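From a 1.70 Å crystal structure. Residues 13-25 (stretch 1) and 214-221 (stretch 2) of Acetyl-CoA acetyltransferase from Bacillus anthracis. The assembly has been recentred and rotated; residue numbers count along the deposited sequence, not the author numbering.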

# COMPACT_ATOMS: atom_id res chain seq x y z
N VAL A 13 30.78 -22.96 -4.03
CA VAL A 13 29.52 -23.67 -3.86
C VAL A 13 28.33 -22.76 -4.15
O VAL A 13 28.47 -21.54 -4.18
N ARG A 14 27.16 -23.36 -4.37
CA ARG A 14 25.98 -22.55 -4.65
C ARG A 14 24.72 -23.27 -4.19
O ARG A 14 24.72 -24.47 -4.04
N SER A 15 23.65 -22.52 -3.97
CA SER A 15 22.35 -23.16 -3.79
C SER A 15 21.91 -23.70 -5.15
O SER A 15 22.45 -23.29 -6.18
N PRO A 16 20.92 -24.60 -5.16
CA PRO A 16 20.26 -24.81 -6.45
C PRO A 16 19.53 -23.51 -6.80
O PRO A 16 19.29 -22.68 -5.91
N ILE A 17 19.17 -23.34 -8.07
CA ILE A 17 18.49 -22.12 -8.50
C ILE A 17 16.99 -22.38 -8.55
O ILE A 17 16.52 -23.26 -9.28
N GLY A 18 16.24 -21.60 -7.77
CA GLY A 18 14.79 -21.70 -7.73
C GLY A 18 14.11 -20.88 -8.83
O GLY A 18 14.66 -19.90 -9.33
N THR A 19 12.91 -21.32 -9.22
CA THR A 19 12.11 -20.56 -10.17
C THR A 19 11.26 -19.54 -9.41
O THR A 19 11.03 -19.67 -8.22
N PHE A 20 10.79 -18.52 -10.13
CA PHE A 20 9.99 -17.47 -9.50
C PHE A 20 8.73 -18.04 -8.89
O PHE A 20 7.93 -18.70 -9.56
N GLY A 21 8.55 -17.79 -7.59
CA GLY A 21 7.41 -18.34 -6.88
C GLY A 21 7.55 -19.82 -6.61
O GLY A 21 6.58 -20.48 -6.22
N GLY A 22 8.76 -20.34 -6.80
CA GLY A 22 9.04 -21.77 -6.63
C GLY A 22 9.50 -22.16 -5.23
O GLY A 22 8.97 -21.67 -4.23
N ALA A 23 10.49 -23.04 -5.17
CA ALA A 23 10.92 -23.62 -3.90
C ALA A 23 11.39 -22.59 -2.89
O ALA A 23 11.23 -22.78 -1.68
N LEU A 24 11.98 -21.50 -3.38
CA LEU A 24 12.54 -20.46 -2.51
C LEU A 24 11.63 -19.23 -2.39
O LEU A 24 12.07 -18.15 -1.98
N LYS A 25 10.35 -19.41 -2.72
CA LYS A 25 9.35 -18.36 -2.64
C LYS A 25 9.41 -17.54 -1.36
O LYS A 25 9.34 -16.31 -1.40
N VAL A 214 13.40 -29.77 1.62
CA VAL A 214 14.82 -29.78 1.29
C VAL A 214 14.98 -29.63 -0.22
O VAL A 214 14.65 -30.53 -0.99
N PHE A 215 15.47 -28.46 -0.62
CA PHE A 215 15.60 -28.08 -2.02
C PHE A 215 17.03 -28.33 -2.47
O PHE A 215 17.96 -27.69 -1.99
N SER A 216 17.21 -29.27 -3.40
CA SER A 216 18.55 -29.74 -3.73
C SER A 216 18.86 -29.77 -5.23
O SER A 216 20.00 -30.04 -5.60
N LYS A 217 17.86 -29.48 -6.07
CA LYS A 217 18.05 -29.55 -7.52
C LYS A 217 17.51 -28.31 -8.23
O LYS A 217 16.43 -27.82 -7.91
N ASP A 218 18.28 -27.83 -9.20
CA ASP A 218 17.87 -26.68 -10.02
C ASP A 218 16.50 -26.94 -10.62
O ASP A 218 16.26 -28.01 -11.19
N GLU A 219 15.58 -25.98 -10.51
CA GLU A 219 14.23 -26.29 -10.94
C GLU A 219 13.78 -25.56 -12.21
O GLU A 219 12.68 -25.81 -12.70
N HIS A 220 14.65 -24.72 -12.77
CA HIS A 220 14.29 -23.99 -13.99
C HIS A 220 14.35 -24.85 -15.27
O HIS A 220 13.54 -24.66 -16.16
N PRO A 221 15.31 -25.78 -15.37
CA PRO A 221 15.37 -26.54 -16.62
C PRO A 221 14.09 -27.35 -16.84
O PRO A 221 13.55 -27.92 -15.89

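Two segments far apart in sequence can be joined by one aromatic ring held between aliphatic groups, with carboxylates answering the backbone around it; this pair of stretches from Acetyl-CoA acetyltransferase is a compact example. At the apolar centre Phe215 points toward stretch 1 with chi1 t and chi2 near 54°. Ala23 CB lies over one face, 3.6 Å from the Phe215 ring centroid, and Pro16 CB lies over the opposite face at 4.0 Å from that centroid, both as CH-pi contacts. Leu24, m at chi1 and t at chi2, starts sideways but brings its CD1 to 3.7 Å from Phe215 CE2. The Pro16 ring, C-gamma exo, also rests on backbone, its CG 3.4 Å from Phe215 O.

Outward from this core, hydrogen bonding takes over. Glu219 adopts p at chi1 and t at chi2, which carries its carboxylate to the turn that begins at Thr19. There Glu219 OE2 accepts from Thr19 N and from Ala23 N, each at 2.9 Å, so a single oxygen ties together two amides four residues apart. Gly22 leaves the space this requires: a CB at that position would stand 2.3 Å from Glu219 OE2, a clash. Thr19 (chi1 p), whose amide binds Glu219 OE2, points toward stretch 2 and sets its CG2 3.5 Å from His220 ND1.

The backbone continues the link where Glu219 N donates to Ile17 O at 3.1 Å. Water 1 donates to Ile17 O (2.8 Å) and accepts from His220 N (2.9 Å), adding a water-mediated link beside the direct bond from Glu219 N.

At the far polar edge Asp218, chi1 m, accepts from Ile17 N through OD1 at 2.8 Å. The extended Arg14 (p, t, t) completes a two-pronged salt bridge, NH1 to Asp218 OD1 and NH2 to Asp218 OD2, both 2.8 Å.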

# COMPACT_ATOMS: atom_id res chain seq x y z
CB VAL A 13 29.37 -24.25 -2.44
CG1 VAL A 13 30.36 -25.40 -2.24
CG2 VAL A 13 29.56 -23.16 -1.39
CB ARG A 14 25.87 -22.30 -6.16
CG ARG A 14 25.69 -23.59 -7.00
CD ARG A 14 25.47 -23.21 -8.47
NE ARG A 14 25.21 -24.32 -9.41
CZ ARG A 14 23.99 -24.81 -9.67
NH1 ARG A 14 22.91 -24.36 -9.03
NH2 ARG A 14 23.86 -25.77 -10.59
CB SER A 15 21.32 -22.14 -3.29
OG SER A 15 21.00 -21.20 -4.31
CB PRO A 16 19.23 -25.93 -6.17
CG PRO A 16 19.50 -26.39 -4.75
CD PRO A 16 20.18 -25.23 -4.06
CB ILE A 17 19.02 -21.63 -9.86
CG1 ILE A 17 20.51 -21.30 -9.75
CG2 ILE A 17 18.23 -20.41 -10.33
CD1 ILE A 17 21.21 -21.14 -11.09
CB THR A 19 11.18 -21.46 -11.00
OG1 THR A 19 10.35 -22.24 -10.13
CG2 THR A 19 11.99 -22.37 -11.89
CB PHE A 20 9.66 -16.38 -10.51
CG PHE A 20 9.16 -15.11 -9.88
CD1 PHE A 20 7.81 -14.82 -9.86
CD2 PHE A 20 10.04 -14.23 -9.28
CE1 PHE A 20 7.35 -13.65 -9.27
CE2 PHE A 20 9.59 -13.06 -8.69
CZ PHE A 20 8.25 -12.78 -8.68
CB ALA A 23 12.03 -24.66 -4.14
CB LEU A 24 13.95 -20.06 -3.00
CG LEU A 24 14.95 -21.21 -3.06
CD1 LEU A 24 16.25 -20.81 -3.79
CD2 LEU A 24 15.24 -21.73 -1.63
CB LYS A 25 7.95 -18.98 -2.75
CG LYS A 25 6.80 -17.98 -2.75
CD LYS A 25 5.50 -18.76 -2.78
CE LYS A 25 4.38 -18.01 -3.46
NZ LYS A 25 3.16 -18.86 -3.55
CB VAL A 214 15.52 -31.06 1.76
CG1 VAL A 214 17.00 -31.00 1.40
CG2 VAL A 214 15.35 -31.23 3.26
CB PHE A 215 15.26 -26.59 -2.13
CG PHE A 215 15.40 -26.02 -3.51
CD1 PHE A 215 14.73 -26.60 -4.58
CD2 PHE A 215 16.16 -24.88 -3.73
CE1 PHE A 215 14.84 -26.06 -5.86
CE2 PHE A 215 16.27 -24.33 -4.99
CZ PHE A 215 15.62 -24.92 -6.07
CB SER A 216 18.80 -31.12 -3.10
OG SER A 216 17.92 -32.08 -3.65
CB LYS A 217 17.35 -30.79 -8.09
CG LYS A 217 17.63 -32.08 -7.32
CD LYS A 217 19.04 -32.59 -7.55
CE LYS A 217 19.21 -33.14 -8.96
NZ LYS A 217 20.50 -33.85 -9.17
CB ASP A 218 18.90 -26.46 -11.13
CG ASP A 218 20.27 -26.09 -10.60
OD1 ASP A 218 20.38 -25.12 -9.82
OD2 ASP A 218 21.26 -26.76 -10.99
CB GLU A 219 13.21 -26.16 -9.79
CG GLU A 219 13.12 -24.79 -9.21
CD GLU A 219 12.04 -24.62 -8.13
OE1 GLU A 219 11.27 -25.55 -7.79
OE2 GLU A 219 11.96 -23.50 -7.62
CB HIS A 220 15.13 -22.72 -14.18
CG HIS A 220 14.48 -21.70 -15.07
ND1 HIS A 220 13.52 -20.83 -14.61
CD2 HIS A 220 14.64 -21.44 -16.39
CE1 HIS A 220 13.12 -20.06 -15.61
NE2 HIS A 220 13.78 -20.40 -16.69
CB PRO A 221 16.56 -27.47 -16.40
CG PRO A 221 17.49 -26.63 -15.52
CD PRO A 221 16.51 -25.99 -14.54
O HOH W 1 17.23 -23.74 -11.92